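Local coordinates for protein sucrose 6(F)-phosphate phosphorylase (Thermoanaerobacterium thermosaccharolyticum DSM 571, PDB 6S9V) that is a phosphorylase of the alpha-amylase family, built round a catalytic TIM barrel of eight parallel strands, at residues G140-K144 / M145-R149; F257-Q260 / Y261-E265; I333-Q336 / R337-L341. All coordinates share one frame; numbering follows the deposited sequence.

Contact 1. Residues G140-K144 / M145-R149; sequences GDIEK and MFLRR. With SO4 (sulfate ion), chain D.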
loop_
_atom_site.group_PDB
_atom_site.type_symbol
_atom_site.label_atom_id
_atom_site.label_comp_id
_atom_site.label_asym_id
_atom_site.label_seq_id
_atom_site.Cartn_x
_atom_site.Cartn_y
_atom_site.Cartn_z
ATOM N N GLY A 140 5.267 -29.003 -14.466
ATOM C CA GLY A 140 5.899 -29.236 -13.182
ATOM C C GLY A 140 6.599 -28.007 -12.643
ATOM O O GLY A 140 6.613 -27.777 -11.431
ATOM N N ASP A 141 7.178 -27.194 -13.528
ATOM C CA ASP A 141 7.818 -25.962 -13.083
ATOM C C ASP A 141 6.781 -24.919 -12.682
ATOM O O ASP A 141 6.955 -24.219 -11.678
ATOM C CB ASP A 141 8.734 -25.418 -14.180
ATOM C CG ASP A 141 9.916 -26.327 -14.460
ATOM O OD1 ASP A 141 10.275 -27.126 -13.571
ATOM O OD2 ASP A 141 10.494 -26.231 -15.563
ATOM N N ILE A 142 5.695 -24.803 -13.454
ATOM C CA ILE A 142 4.635 -23.857 -13.113
ATOM C C ILE A 142 4.038 -24.201 -11.754
ATOM O O ILE A 142 3.701 -23.313 -10.960
ATOM C CB ILE A 142 3.550 -23.850 -14.207
ATOM C CG1 ILE A 142 4.140 -23.514 -15.579
ATOM C CG2 ILE A 142 2.450 -22.867 -13.845
ATOM C CD1 ILE A 142 4.927 -22.229 -15.620
ATOM N N GLU A 143 3.896 -25.498 -11.469
ATOM C CA GLU A 143 3.290 -25.948 -10.222
ATOM C C GLU A 143 4.084 -25.512 -8.999
ATOM O O GLU A 143 3.521 -25.457 -7.900
ATOM C CB GLU A 143 3.147 -27.472 -10.253
ATOM C CG GLU A 143 2.098 -27.965 -11.243
ATOM C CD GLU A 143 2.152 -29.468 -11.470
ATOM O OE1 GLU A 143 3.148 -30.103 -11.065
ATOM O OE2 GLU A 143 1.195 -30.013 -12.058
ATOM N N LYS A 144 5.371 -25.200 -9.157
ATOM C CA LYS A 144 6.176 -24.710 -8.044
ATOM C C LYS A 144 6.018 -23.213 -7.810
ATOM O O LYS A 144 6.543 -22.692 -6.817
ATOM C CB LYS A 144 7.657 -25.016 -8.279
ATOM C CG LYS A 144 7.995 -26.496 -8.389
ATOM C CD LYS A 144 9.487 -26.691 -8.629
ATOM C CE LYS A 144 9.845 -28.158 -8.828
ATOM N NZ LYS A 144 11.300 -28.330 -9.100
ATOM N N MET A 145 5.314 -22.509 -8.686
ATOM C CA MET A 145 5.289 -21.058 -8.631
ATOM C C MET A 145 4.122 -20.556 -7.797
ATOM O O MET A 145 3.075 -21.198 -7.697
ATOM C CB MET A 145 5.200 -20.475 -10.040
ATOM C CG MET A 145 6.386 -20.821 -10.913
ATOM S SD MET A 145 6.209 -20.193 -12.590
ATOM C CE MET A 145 7.691 -20.889 -13.325
ATOM N N PHE A 146 4.319 -19.382 -7.201
ATOM C CA PHE A 146 3.262 -18.650 -6.507
ATOM C C PHE A 146 2.447 -17.916 -7.561
ATOM O O PHE A 146 2.778 -16.800 -7.964
ATOM C CB PHE A 146 3.872 -17.715 -5.464
ATOM C CG PHE A 146 2.863 -16.901 -4.694
ATOM C CD1 PHE A 146 1.737 -17.486 -4.138
ATOM C CD2 PHE A 146 3.094 -15.556 -4.456
ATOM C CE1 PHE A 146 0.823 -16.725 -3.419
ATOM C CE2 PHE A 146 2.194 -14.793 -3.725
ATOM C CZ PHE A 146 1.061 -15.378 -3.205
ATOM N N LEU A 147 1.354 -18.539 -7.985
ATOM C CA LEU A 147 0.560 -18.041 -9.094
ATOM C C LEU A 147 -0.466 -17.039 -8.588
ATOM O O LEU A 147 -1.061 -17.224 -7.524
ATOM C CB LEU A 147 -0.147 -19.197 -9.800
ATOM C CG LEU A 147 0.762 -20.228 -10.467
ATOM C CD1 LEU A 147 -0.061 -21.331 -11.113
ATOM C CD2 LEU A 147 1.665 -19.556 -11.496
ATOM N N ARG A 148 -0.651 -15.964 -9.353
ATOM C CA ARG A 148 -1.658 -14.953 -9.066
ATOM C C ARG A 148 -2.750 -14.929 -10.124
ATOM O O ARG A 148 -3.612 -14.043 -10.096
ATOM C CB ARG A 148 -1.003 -13.575 -8.957
ATOM C CG ARG A 148 0.292 -13.567 -8.163
ATOM C CD ARG A 148 0.139 -14.146 -6.760
ATOM N NE ARG A 148 -0.776 -13.363 -5.934
ATOM C CZ ARG A 148 -1.891 -13.831 -5.376
ATOM N NH1 ARG A 148 -2.254 -15.101 -5.532
ATOM N NH2 ARG A 148 -2.644 -13.023 -4.641
ATOM N N ARG A 149 -2.686 -15.844 -11.086
ATOM C CA ARG A 149 -3.746 -16.103 -12.051
ATOM C C ARG A 149 -3.526 -17.528 -12.544
ATOM O O ARG A 149 -2.513 -18.158 -12.229
ATOM C CB ARG A 149 -3.744 -15.084 -13.191
ATOM C CG ARG A 149 -2.616 -15.252 -14.176
ATOM C CD ARG A 149 -2.320 -13.958 -14.936
ATOM N NE ARG A 149 -3.290 -13.660 -15.985
ATOM C CZ ARG A 149 -3.263 -14.171 -17.213
ATOM N NH1 ARG A 149 -2.324 -15.038 -17.567
ATOM N NH2 ARG A 149 -4.180 -13.808 -18.094
HETATM S S SO4 D . -0.295 -9.625 -4.076
HETATM O O1 SO4 D . 1.000 -10.193 -3.680
HETATM O O2 SO4 D . -1.070 -10.590 -4.849
HETATM O O3 SO4 D . -1.024 -9.261 -2.867
HETATM O O4 SO4 D . -0.088 -8.446 -4.908
#
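M145 folds its side chain back over I142, the residue three places earlier, on the type I beta turn from I142 to M145 that follows on from the short helix 139-142. The backbone closes that turn with M145 N donating to I142 O (2.9 Å). With CG of M145 set opposite its own carbonyl carbon (chi1 -62°) and the rest of the chain extended, the thioether runs back along the turn: CG passes 3.5 Å from D141 O, and CE reaches I142 CD1 at 3.8 Å. The other branch of I142, CG2, serves L147, meeting its CD1 at 4.0 Å with the two side chains nearly at right angles. Farther on, R148 is bent at chi2 and chi3. Its NH1 holds L147 O in the guanidinium plane (3.1 Å), and CZ of the F146 ring lies over one face of the group, toward its rim. NE and NH2 both grip O2 of a sulfate ion at the edge, NH2 at 2.9 Å; the ion, probably from the crystallisation liquor, is also bonded by H358 and Y215. These bonds leave the guanidinium little rotational freedom. I142 and M145 both rest on W168 of strand 164-168, while F146 pairs by backbone with S223, and the chain then runs on to strand 153-157.

Contact 2. Residues F257-Q260 / Y261-E265; sequences FEVQ and YKLAE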
loop_
_atom_site.group_PDB
_atom_site.type_symbol
_atom_site.label_atom_id
_atom_site.label_comp_id
_atom_site.label_asym_id
_atom_site.label_seq_id
_atom_site.Cartn_x
_atom_site.Cartn_y
_atom_site.Cartn_z
ATOM N N PHE A 257 6.702 -12.524 7.909
ATOM C CA PHE A 257 7.284 -11.353 8.555
ATOM C C PHE A 257 8.808 -11.354 8.463
ATOM O O PHE A 257 9.425 -10.283 8.461
ATOM C CB PHE A 257 6.816 -11.266 10.014
ATOM C CG PHE A 257 7.527 -12.201 10.942
ATOM C CD1 PHE A 257 8.717 -11.831 11.544
ATOM C CD2 PHE A 257 6.994 -13.446 11.235
ATOM C CE1 PHE A 257 9.370 -12.695 12.399
ATOM C CE2 PHE A 257 7.642 -14.309 12.095
ATOM C CZ PHE A 257 8.829 -13.934 12.677
ATOM N N GLU A 258 9.432 -12.532 8.368
ATOM C CA GLU A 258 10.891 -12.586 8.280
ATOM C C GLU A 258 11.412 -11.866 7.038
ATOM O O GLU A 258 12.501 -11.281 7.068
ATOM C CB GLU A 258 11.362 -14.048 8.275
ATOM C CG GLU A 258 11.086 -14.819 9.572
ATOM C CD GLU A 258 9.753 -15.589 9.574
ATOM O OE1 GLU A 258 8.841 -15.285 8.760
ATOM O OE2 GLU A 258 9.629 -16.520 10.400
ATOM N N VAL A 259 10.663 -11.914 5.935
ATOM C CA VAL A 259 11.076 -11.224 4.716
ATOM C C VAL A 259 11.002 -9.716 4.906
ATOM O O VAL A 259 11.950 -8.982 4.599
ATOM C CB VAL A 259 10.208 -11.685 3.530
ATOM C CG1 VAL A 259 10.399 -10.761 2.335
ATOM C CG2 VAL A 259 10.523 -13.133 3.183
ATOM N N GLN A 260 9.873 -9.237 5.420
ATOM C CA GLN A 260 9.707 -7.816 5.715
ATOM C C GLN A 260 10.764 -7.324 6.697
ATOM O O GLN A 260 11.376 -6.268 6.498
ATOM C CB GLN A 260 8.308 -7.582 6.282
ATOM C CG GLN A 260 7.211 -7.717 5.249
ATOM C CD GLN A 260 6.902 -6.389 4.600
ATOM O OE1 GLN A 260 7.589 -5.966 3.675
ATOM N NE2 GLN A 260 5.885 -5.703 5.107
ATOM N N TYR A 261 10.992 -8.076 7.772
ATOM C CA TYR A 261 11.949 -7.629 8.779
ATOM C C TYR A 261 13.365 -7.566 8.217
ATOM O O TYR A 261 14.135 -6.657 8.553
ATOM C CB TYR A 261 11.896 -8.541 9.996
ATOM C CG TYR A 261 10.726 -8.285 10.930
ATOM C CD1 TYR A 261 9.516 -7.762 10.467
ATOM C CD2 TYR A 261 10.835 -8.581 12.278
ATOM C CE1 TYR A 261 8.445 -7.542 11.346
ATOM C CE2 TYR A 261 9.781 -8.376 13.149
ATOM C CZ TYR A 261 8.594 -7.858 12.688
ATOM O OH TYR A 261 7.574 -7.658 13.601
ATOM N N LYS A 262 13.733 -8.519 7.362
ATOM C CA LYS A 262 15.066 -8.486 6.766
ATOM C C LYS A 262 15.219 -7.282 5.842
ATOM O O LYS A 262 16.284 -6.656 5.800
ATOM C CB LYS A 262 15.330 -9.793 6.023
ATOM C CG LYS A 262 16.701 -9.909 5.384
ATOM C CD LYS A 262 16.930 -11.348 4.930
ATOM C CE LYS A 262 18.064 -11.480 3.934
ATOM N NZ LYS A 262 18.086 -12.860 3.360
ATOM N N LEU A 263 14.163 -6.933 5.102
ATOM C CA LEU A 263 14.195 -5.728 4.280
ATOM C C LEU A 263 14.469 -4.492 5.130
ATOM O O LEU A 263 15.355 -3.686 4.813
ATOM C CB LEU A 263 12.869 -5.584 3.532
ATOM C CG LEU A 263 12.706 -6.520 2.342
ATOM C CD1 LEU A 263 11.262 -6.476 1.837
ATOM C CD2 LEU A 263 13.677 -6.171 1.244
ATOM N N ALA A 264 13.714 -4.329 6.222
ATOM C CA ALA A 264 13.949 -3.215 7.139
ATOM C C ALA A 264 15.343 -3.286 7.752
ATOM O O ALA A 264 16.031 -2.262 7.876
ATOM C CB ALA A 264 12.884 -3.212 8.244
ATOM N N GLU A 265 15.781 -4.485 8.145
ATOM C CA GLU A 265 17.115 -4.637 8.724
ATOM C C GLU A 265 18.197 -4.221 7.732
ATOM O O GLU A 265 19.267 -3.738 8.133
ATOM C CB GLU A 265 17.305 -6.087 9.187
ATOM C CG GLU A 265 18.543 -6.341 10.044
ATOM C CD GLU A 265 19.809 -6.571 9.232
ATOM O OE1 GLU A 265 19.715 -7.120 8.112
ATOM O OE2 GLU A 265 20.904 -6.212 9.720
#
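F257 and Y261, one helical turn apart, form a T-shaped aromatic pair at the start of helix 257-265. The phenylalanine supplies the edge and the tyrosine the face: F257 CD1 stands over the centre of the Y261 ring, 3.9 Å from Y261 CD2. Ring centroids are 5.2 Å apart and the planes meet at 71°. F257 achieves this by placing CG between its backbone N and carbonyl carbon (chi1 78°), a crowded position that swings the ring toward its partner, while the carboxylate carbon of E258 lies over one face of the same ring, near the rim.

Backbone hydrogen bonding is that of a regular alpha helix. Y261 N reaches F257 O at 2.8 Å, and this carbonyl oxygen also lies 3.2 Å from Y261 CD1. K262, L263 and A264 continue the i to i-4 pattern to E258, V259 and Q260, with A264 N 3.0 Å from Q260 O.

Apolar packing between the turns is lighter, V259 CG1 approaching L263 CD1 at 4.4 Å.

The polar ends look elsewhere: Y261 OH is hydrogen-bonded to N297 O, and K262 NZ makes a salt bridge with E228. Q260, its chain bent at chi2, lays OE1 4.1 Å from L263 CD1, while its NE2 makes a weak hydrogen bond to Y271 O. The helix is the connection of a beta-alpha-beta unit in the barrel, between strands 248-251 and 269-271. Q260 and L263 face I270 of the second strand, L263 also packs on Y232 and L235 of helix 230-244, and Y261 touches R298 and P299.

Contact 3. Residues I333-Q336 / R337-L341; sequences ICVQ and RGANL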
loop_
_atom_site.group_PDB
_atom_site.type_symbol
_atom_site.label_atom_id
_atom_site.label_comp_id
_atom_site.label_asym_id
_atom_site.label_seq_id
_atom_site.Cartn_x
_atom_site.Cartn_y
_atom_site.Cartn_z
ATOM N N ILE A 333 -15.874 -12.779 11.328
ATOM C CA ILE A 333 -16.568 -11.605 11.856
ATOM C C ILE A 333 -16.592 -10.489 10.820
ATOM O O ILE A 333 -17.616 -9.819 10.639
ATOM C CB ILE A 333 -15.929 -11.142 13.181
ATOM C CG1 ILE A 333 -16.240 -12.166 14.283
ATOM C CG2 ILE A 333 -16.408 -9.725 13.552
ATOM C CD1 ILE A 333 -15.485 -11.922 15.572
ATOM N N CYS A 334 -15.477 -10.270 10.116
ATOM C CA CYS A 334 -15.475 -9.251 9.069
ATOM C C CYS A 334 -16.456 -9.606 7.953
ATOM O O CYS A 334 -17.162 -8.732 7.429
ATOM C CB CYS A 334 -14.066 -9.068 8.503
ATOM S SG CYS A 334 -12.939 -8.217 9.631
ATOM N N VAL A 335 -16.513 -10.882 7.575
ATOM C CA VAL A 335 -17.436 -11.295 6.519
ATOM C C VAL A 335 -18.889 -11.141 6.972
ATOM O O VAL A 335 -19.758 -10.783 6.170
ATOM C CB VAL A 335 -17.108 -12.725 6.062
ATOM C CG1 VAL A 335 -18.174 -13.255 5.122
ATOM C CG2 VAL A 335 -15.744 -12.736 5.361
ATOM N N GLN A 336 -19.187 -11.427 8.243
ATOM C CA GLN A 336 -20.527 -11.131 8.747
ATOM C C GLN A 336 -20.833 -9.640 8.685
ATOM O O GLN A 336 -22.002 -9.247 8.600
ATOM C CB GLN A 336 -20.715 -11.622 10.177
ATOM C CG GLN A 336 -20.971 -13.100 10.310
ATOM C CD GLN A 336 -21.035 -13.525 11.758
ATOM O OE1 GLN A 336 -20.740 -12.736 12.661
ATOM N NE2 GLN A 336 -21.543 -14.729 11.993
ATOM N N ARG A 337 -19.802 -8.800 8.719
ATOM C CA ARG A 337 -19.962 -7.356 8.655
ATOM C C ARG A 337 -19.862 -6.834 7.230
ATOM O O ARG A 337 -19.660 -5.628 7.036
ATOM C CB ARG A 337 -18.933 -6.669 9.560
ATOM C CG ARG A 337 -19.201 -6.959 11.029
ATOM C CD ARG A 337 -18.086 -6.542 11.962
ATOM N NE ARG A 337 -18.410 -6.986 13.313
ATOM C CZ ARG A 337 -17.682 -6.734 14.395
ATOM N NH1 ARG A 337 -16.557 -6.034 14.309
ATOM N NH2 ARG A 337 -18.083 -7.196 15.571
ATOM N N GLY A 338 -20.011 -7.723 6.238
ATOM C CA GLY A 338 -20.115 -7.356 4.838
ATOM C C GLY A 338 -18.889 -7.638 3.990
ATOM O O GLY A 338 -18.939 -7.433 2.771
ATOM N N ALA A 339 -17.801 -8.112 4.579
ATOM C CA ALA A 339 -16.572 -8.313 3.825
ATOM C C ALA A 339 -16.702 -9.444 2.804
ATOM O O ALA A 339 -17.508 -10.367 2.958
ATOM C CB ALA A 339 -15.426 -8.627 4.781
ATOM N N ASN A 340 -15.898 -9.358 1.746
ATOM C CA ASN A 340 -15.581 -10.494 0.886
ATOM C C ASN A 340 -14.075 -10.730 0.948
ATOM O O ASN A 340 -13.323 -9.937 1.525
ATOM C CB ASN A 340 -16.048 -10.279 -0.559
ATOM C CG ASN A 340 -15.351 -9.119 -1.240
ATOM O OD1 ASN A 340 -14.261 -9.270 -1.788
ATOM N ND2 ASN A 340 -15.981 -7.951 -1.215
ATOM N N LEU A 341 -13.636 -11.853 0.395
ATOM C CA LEU A 341 -12.275 -12.317 0.615
ATOM C C LEU A 341 -11.535 -12.509 -0.696
ATOM O O LEU A 341 -12.102 -12.995 -1.680
ATOM C CB LEU A 341 -12.251 -13.638 1.384
ATOM C CG LEU A 341 -13.005 -13.651 2.711
ATOM C CD1 LEU A 341 -12.918 -15.044 3.315
ATOM C CD2 LEU A 341 -12.456 -12.603 3.651
#
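C334 and A339 meet where a Schellman motif ends helix 324-336 and turns the chain into strand 340-343. A339 N reaches back to C334 O at 3.0 Å, and G338 N bonds V335 O at 3.1 Å, coming from well above that carbonyl plane. G338, the C-prime residue, takes a positive phi of 106°, a backbone angle that glycine adopts readily. R337 N makes only weak bonds, to I333 O and C334 O, as the helical pattern breaks down.

The tightly packed part lies beneath this turn. A339 directs its methyl at the helix end, with CB 3.2 Å from C334 O and 4.0 Å from C334 CB. Both residues are buried: C334 rests on L280 of helix 275-285, and each touches I360 of strand 357-361, beside which strand 340-343 forms an edge of a small antiparallel sheet. This joins the last turn of the helix to the sheet through small side chains.

The outer side is open to solvent, although V335, itself exposed, still meets L341 there, CG2 to CD2 at 3.7 Å, the two side chains crossing at about a right angle. V335 CG1 also comes 3.7 Å from A339 O. Q336 is exposed too and adds little.

On the other side of C334, I333 and R337 lie side by side and point the same way, both touching I284 of helix 275-285. R337 runs fully extended from CG to NE, which carries its guanidinium alongside the isoleucine and lets NH1 bond A367 O. One face of that flat group is covered by a single methyl, I333 CG2, centred over it and 3.4 Å from R337 CZ.

How the contacts relate
Each of the three contacts is partly buried, and none touches another. Contact 2 lies closest to the middle of the chain, about 16 Å between centres, and belongs to the barrel itself; contacts 1 and 3 stand farther out, at about 24 and 21 Å. No helix or strand is shared. Contact 2 keeps a helix running, with regular backbone bonds and an aromatic pair, whereas contact 1 is a beta turn following a short helix, with a methionine folded back on it, and contact 3 is a Schellman motif ending its helix. Arginine is used differently as well, gripping an anion at its edge in contact 1 but offering a face to a methyl group in contact 3.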